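Local coordinates for sporulation inhibitor of replication protein SirA (Bacillus subtilis, PDB 4TPS) that inhibits initiation of DNA replication during sporulation, binding domain I of DnaA and helping to prevent chromosome overinitiation and so enforce diploidy, at residues 12-17 with 33-38; 22-25 with 29-32. All coordinates share one frame; numbering follows the deposited sequence.

Contact 1 of 2, residues 12-17 with 33-38; sequences YTYLIK and ELFQDY
Strand 12-16, bearing Tyr14 and Ile16, passes helix 33-38, bearing Phe35 and Tyr38, with axes 11.0 Å apart at closest and N-to-C directions 122° from one another. Phe35 and Tyr14 supply most of the contact between them, the phenylalanine reaching from the helix towards the sheet and sliding past the tyrosine coming the other way. Phe35 CE1 lies over the centre of one face of the Tyr14 ring, 3.3 Å above the plane, and is 3.5 Å from Tyr14 CD1. The pairing is oblique, the ring planes inclined by 32°. With CG anti to the carbonyl carbon (chi1 -72°), the Tyr14 ring is carried towards the helix. Farther along the strand, Ile16 meets the end of the phenylalanine, with Ile16 CD1 3.9 Å from Phe35 CZ. Phe35 is thus hemmed in by aromatic and aliphatic carbon alike. The Tyr14 and Tyr38 side chains cross at about a right angle, Tyr14 OH standing 4.1 Å from Tyr38 CD2; the hydroxyl's polar partner is NE2 of His39, the residue after this segment, to which it is hydrogen-bonded. Replacing Tyr14 by an alanine would probably leave Phe35 without the ring that covers CE1, and His39 without its hydroxyl partner. The pattern exemplifies a helix packed on the face of an antiparallel sheet, as in alpha+beta folds.

Contact 2 of 2, residues 22-25 with 29-32; sequences NHYF and SVMF
Tyr24 meets both Val30 and Met31 across a short connection, its CA lying 7.5 Å from that of Met31. Asn22, two residues earlier, still belongs to the helix; its carbonyl oxygen receives the backbone N-H of Phe25 as the chain turns out. His23 closes helix 18-23. Its carbonyl is hydrogen-bonded by Arg27 NH2 in the connection, and its NE2 is hydrogen-bonded to an acidic side chain of another protein, probably DnaA.

Tyr24 is the first residue to leave helical geometry and carries the whole contact from its side. With CG placed opposite the carbonyl carbon (chi1 -80°), the ring swings towards the next helix and crosses Val30 at about a right angle. Tyr24 CE1 comes within 3.4 Å of Val30 CG1 and within 3.6 Å of Val30 CB, a close fit of ring carbon against a branched side chain; the hydroxyl passes nearby, Tyr24 OH being 3.9 Å from Val30 CG1. Met31 attends to the root of the ring. Met31 CG is 4.1 Å from Tyr24 CG, and a bend at the last torsion of the methionine (chi3 -69°) brings Met31 CE to 3.8 Å from Tyr24 CB. The sulfur makes an oblique Met-aromatic contact, Met31 SD standing 5.3 Å from the centroid of the Tyr24 ring and 47° off its normal. Beyond Tyr24, the side chain of Phe25 sets off away from this cluster.

An aromatic ring of the other protein also meets Tyr24, in nearly parallel planes. Within the chain, the contact joins the end of helix 18-23 to the first turns of helix 28-39, and Met31 continues inward to touch Leu133 of strand 132-136 and Trp144 of strand 141-144.

How the contacts relate
Strand 9-16 leads from the N terminus into the sheet and is followed by helix 18-23, a tight connection and helix 28-39. Contact 2 closes the smaller loop, joining the end of the first helix to the start of the second. Contact 1 closes the larger one, bringing a later part of helix 28-39 back to the strand, so that the short loop nests within the long one. They lie about 10 Å apart, centre to centre, and meet where Ile16 CG2 lies 4.1 Å from Met31 SD. Through this touch the two contacts adjoin, and helix 28-39 is tied to the sheet by contact 1 and to the preceding helix by contact 2.

Contact 1 of 2, residues 12-17 with 33-38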
loop_
_atom_site.group_PDB
_atom_site.type_symbol
_atom_site.label_atom_id
_atom_site.label_comp_id
_atom_site.label_asym_id
_atom_site.label_seq_id
_atom_site.Cartn_x
_atom_site.Cartn_y
_atom_site.Cartn_z
ATOM N N TYR A 12 2.618 8.522 9.722
ATOM C CA TYR A 12 2.787 8.355 8.280
ATOM C C TYR A 12 1.387 8.115 7.724
ATOM O O TYR A 12 0.654 7.233 8.215
ATOM C CB TYR A 12 3.709 7.185 8.025
ATOM C CG TYR A 12 5.115 7.429 8.464
ATOM C CD1 TYR A 12 5.479 7.246 9.755
ATOM C CD2 TYR A 12 6.079 7.817 7.574
ATOM C CE1 TYR A 12 6.797 7.433 10.172
ATOM C CE2 TYR A 12 7.359 8.016 7.960
ATOM C CZ TYR A 12 7.739 7.811 9.273
ATOM O OH TYR A 12 9.095 8.079 9.601
ATOM N N THR A 13 1.005 8.947 6.753
ATOM C CA THR A 13 -0.359 8.962 6.238
ATOM C C THR A 13 -0.318 8.746 4.746
ATOM O O THR A 13 0.447 9.403 4.028
ATOM C CB THR A 13 -1.069 10.242 6.614
ATOM O OG1 THR A 13 -1.031 10.436 8.036
ATOM C CG2 THR A 13 -2.521 10.229 6.218
ATOM N N TYR A 14 -1.040 7.703 4.306
ATOM C CA TYR A 14 -1.137 7.379 2.859
ATOM C C TYR A 14 -2.581 7.433 2.383
ATOM O O TYR A 14 -3.512 7.225 3.154
ATOM C CB TYR A 14 -0.581 5.959 2.608
ATOM C CG TYR A 14 0.915 5.834 2.725
ATOM C CD1 TYR A 14 1.529 5.644 3.973
ATOM C CD2 TYR A 14 1.703 5.805 1.604
ATOM C CE1 TYR A 14 2.900 5.464 4.066
ATOM C CE2 TYR A 14 3.091 5.630 1.679
ATOM C CZ TYR A 14 3.683 5.478 2.916
ATOM O OH TYR A 14 5.014 5.310 3.015
ATOM N N LEU A 15 -2.726 7.758 1.091
ATOM C CA LEU A 15 -4.002 7.800 0.412
ATOM C C LEU A 15 -4.195 6.425 -0.259
ATOM O O LEU A 15 -3.502 6.103 -1.254
ATOM C CB LEU A 15 -3.996 8.912 -0.616
ATOM C CG LEU A 15 -5.323 9.185 -1.289
ATOM C CD1 LEU A 15 -6.442 9.352 -0.291
ATOM C CD2 LEU A 15 -5.229 10.377 -2.228
ATOM N N ILE A 16 -5.037 5.607 0.337
ATOM C CA ILE A 16 -5.189 4.190 -0.081
ATOM C C ILE A 16 -6.194 4.126 -1.250
ATOM O O ILE A 16 -7.218 4.800 -1.264
ATOM C CB ILE A 16 -5.692 3.297 1.075
ATOM C CG1 ILE A 16 -4.843 3.454 2.344
ATOM C CG2 ILE A 16 -5.790 1.823 0.644
ATOM C CD1 ILE A 16 -3.385 3.179 2.140
ATOM N N LYS A 17 -5.866 3.316 -2.264
ATOM C CA LYS A 17 -6.815 3.084 -3.321
ATOM C C LYS A 17 -8.032 2.373 -2.816
ATOM O O LYS A 17 -7.979 1.441 -1.968
ATOM C CB LYS A 17 -6.157 2.296 -4.432
ATOM C CG LYS A 17 -5.119 3.041 -5.258
ATOM C CD LYS A 17 -4.560 2.182 -6.371
ATOM C CE LYS A 17 -3.609 2.904 -7.318
ATOM N NZ LYS A 17 -3.090 1.909 -8.291
ATOM N N GLU A 33 0.892 -3.442 9.045
ATOM C CA GLU A 33 2.103 -4.251 9.069
ATOM C C GLU A 33 2.947 -4.098 7.786
ATOM O O GLU A 33 4.167 -4.056 7.823
ATOM C CB GLU A 33 1.768 -5.722 9.348
ATOM C CG GLU A 33 1.261 -5.903 10.779
ATOM C CD GLU A 33 1.016 -7.355 11.171
ATOM O OE1 GLU A 33 -0.133 -7.669 11.548
ATOM O OE2 GLU A 33 1.974 -8.165 11.125
ATOM N N LEU A 34 2.295 -3.988 6.644
ATOM C CA LEU A 34 2.973 -3.723 5.373
ATOM C C LEU A 34 3.741 -2.388 5.394
ATOM O O LEU A 34 4.931 -2.305 5.097
ATOM C CB LEU A 34 2.012 -3.735 4.233
ATOM C CG LEU A 34 2.632 -3.511 2.848
ATOM C CD1 LEU A 34 3.387 -4.759 2.404
ATOM C CD2 LEU A 34 1.578 -3.154 1.818
ATOM N N PHE A 35 3.046 -1.354 5.786
ATOM C CA PHE A 35 3.681 -0.030 5.947
ATOM C C PHE A 35 4.826 0.009 7.013
ATOM O O PHE A 35 5.886 0.585 6.784
ATOM C CB PHE A 35 2.652 1.033 6.216
ATOM C CG PHE A 35 1.794 1.354 4.996
ATOM C CD1 PHE A 35 2.307 2.037 3.930
ATOM C CD2 PHE A 35 0.468 0.969 4.920
ATOM C CE1 PHE A 35 1.521 2.360 2.824
ATOM C CE2 PHE A 35 -0.309 1.249 3.809
ATOM C CZ PHE A 35 0.222 1.961 2.760
ATOM N N GLN A 36 4.608 -0.691 8.097
ATOM C CA GLN A 36 5.610 -0.765 9.149
ATOM C C GLN A 36 6.852 -1.535 8.619
ATOM O O GLN A 36 7.989 -1.127 8.876
ATOM C CB GLN A 36 5.044 -1.394 10.395
ATOM C CG GLN A 36 6.069 -1.496 11.539
ATOM C CD GLN A 36 5.459 -2.047 12.789
ATOM O OE1 GLN A 36 5.077 -3.237 12.875
ATOM N NE2 GLN A 36 5.339 -1.182 13.778
ATOM N N ASP A 37 6.641 -2.597 7.844
ATOM C CA ASP A 37 7.768 -3.305 7.235
ATOM C C ASP A 37 8.598 -2.408 6.338
ATOM O O ASP A 37 9.813 -2.479 6.343
ATOM C CB ASP A 37 7.281 -4.482 6.411
ATOM C CG ASP A 37 6.904 -5.669 7.256
ATOM O OD1 ASP A 37 7.221 -5.714 8.476
ATOM O OD2 ASP A 37 6.272 -6.571 6.652
ATOM N N TYR A 38 7.938 -1.565 5.561
ATOM C CA TYR A 38 8.677 -0.612 4.707
ATOM C C TYR A 38 9.463 0.450 5.486
ATOM O O TYR A 38 10.612 0.738 5.176
ATOM C CB TYR A 38 7.677 0.064 3.791
ATOM C CG TYR A 38 8.247 1.037 2.821
ATOM C CD1 TYR A 38 9.151 0.611 1.858
ATOM C CD2 TYR A 38 7.883 2.390 2.845
ATOM C CE1 TYR A 38 9.690 1.487 0.951
ATOM C CE2 TYR A 38 8.416 3.271 1.926
ATOM C CZ TYR A 38 9.312 2.798 0.982
ATOM O OH TYR A 38 9.860 3.615 0.024
#

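Contact 2 of 2, residues 22-25 with 29-32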
loop_
_atom_site.group_PDB
_atom_site.type_symbol
_atom_site.label_atom_id
_atom_site.label_comp_id
_atom_site.label_asym_id
_atom_site.label_seq_id
_atom_site.Cartn_x
_atom_site.Cartn_y
_atom_site.Cartn_z
ATOM N N ASN A 22 -11.323 -1.392 0.469
ATOM C CA ASN A 22 -12.407 -2.334 0.557
ATOM C C ASN A 22 -11.949 -3.743 0.907
ATOM O O ASN A 22 -12.509 -4.408 1.790
ATOM C CB ASN A 22 -13.244 -2.207 -0.713
ATOM C CG ASN A 22 -14.075 -0.920 -0.702
ATOM O OD1 ASN A 22 -14.364 -0.359 0.374
ATOM N ND2 ASN A 22 -14.438 -0.426 -1.876
ATOM N N HIS A 23 -10.946 -4.214 0.200
ATOM C CA HIS A 23 -10.429 -5.555 0.424
ATOM C C HIS A 23 -9.966 -5.756 1.883
ATOM O O HIS A 23 -10.201 -6.809 2.421
ATOM C CB HIS A 23 -9.292 -5.861 -0.546
ATOM C CG HIS A 23 -8.814 -7.278 -0.509
ATOM N ND1 HIS A 23 -9.616 -8.347 -0.863
ATOM C CD2 HIS A 23 -7.609 -7.810 -0.163
ATOM C CE1 HIS A 23 -8.928 -9.471 -0.756
ATOM N NE2 HIS A 23 -7.705 -9.177 -0.348
ATOM N N TYR A 24 -9.341 -4.737 2.492
ATOM C CA TYR A 24 -8.818 -4.835 3.819
ATOM C C TYR A 24 -9.705 -4.174 4.869
ATOM O O TYR A 24 -9.246 -3.984 5.996
ATOM C CB TYR A 24 -7.392 -4.243 3.859
ATOM C CG TYR A 24 -6.396 -5.243 3.343
ATOM C CD1 TYR A 24 -5.985 -6.290 4.152
ATOM C CD2 TYR A 24 -5.855 -5.138 2.086
ATOM C CE1 TYR A 24 -5.093 -7.265 3.680
ATOM C CE2 TYR A 24 -4.949 -6.111 1.617
ATOM C CZ TYR A 24 -4.608 -7.185 2.425
ATOM O OH TYR A 24 -3.728 -8.141 2.037
ATOM N N PHE A 25 -10.991 -3.885 4.531
ATOM C CA PHE A 25 -11.924 -3.406 5.525
ATOM C C PHE A 25 -12.023 -4.422 6.689
ATOM O O PHE A 25 -12.264 -5.597 6.447
ATOM C CB PHE A 25 -13.340 -3.289 4.912
ATOM C CG PHE A 25 -14.435 -2.976 5.953
ATOM C CD1 PHE A 25 -14.387 -1.789 6.593
ATOM C CD2 PHE A 25 -15.454 -3.859 6.256
ATOM C CE1 PHE A 25 -15.369 -1.415 7.556
ATOM C CE2 PHE A 25 -16.414 -3.556 7.220
ATOM C CZ PHE A 25 -16.379 -2.315 7.865
ATOM N N SER A 29 -5.083 -3.882 10.191
ATOM C CA SER A 29 -3.787 -4.252 10.787
ATOM C C SER A 29 -2.819 -4.829 9.759
ATOM O O SER A 29 -1.635 -4.643 9.858
ATOM C CB SER A 29 -4.021 -5.255 11.919
ATOM O OG SER A 29 -4.523 -6.474 11.393
ATOM N N VAL A 30 -3.323 -5.491 8.721
ATOM C CA VAL A 30 -2.455 -6.087 7.727
ATOM C C VAL A 30 -1.784 -4.993 6.909
ATOM O O VAL A 30 -0.627 -5.106 6.551
ATOM C CB VAL A 30 -3.256 -7.001 6.805
ATOM C CG1 VAL A 30 -2.368 -7.585 5.693
ATOM C CG2 VAL A 30 -3.776 -8.124 7.648
ATOM N N MET A 31 -2.509 -3.918 6.645
ATOM C CA MET A 31 -1.929 -2.778 5.918
ATOM C C MET A 31 -0.937 -2.067 6.824
ATOM O O MET A 31 0.147 -1.748 6.392
ATOM C CB MET A 31 -2.987 -1.761 5.423
ATOM C CG MET A 31 -3.690 -2.220 4.165
ATOM S SD MET A 31 -4.678 -0.976 3.367
ATOM C CE MET A 31 -5.959 -0.846 4.586
ATOM N N PHE A 32 -1.299 -1.886 8.091
ATOM C CA PHE A 32 -0.360 -1.319 9.034
ATOM C C PHE A 32 0.968 -2.095 9.023
ATOM O O PHE A 32 2.014 -1.476 8.964
ATOM C CB PHE A 32 -0.961 -1.318 10.440
ATOM C CG PHE A 32 -0.000 -0.860 11.519
ATOM C CD1 PHE A 32 0.121 0.491 11.770
ATOM C CD2 PHE A 32 0.756 -1.737 12.269
ATOM C CE1 PHE A 32 0.985 0.960 12.721
ATOM C CE2 PHE A 32 1.641 -1.274 13.232
ATOM C CZ PHE A 32 1.710 0.083 13.507
#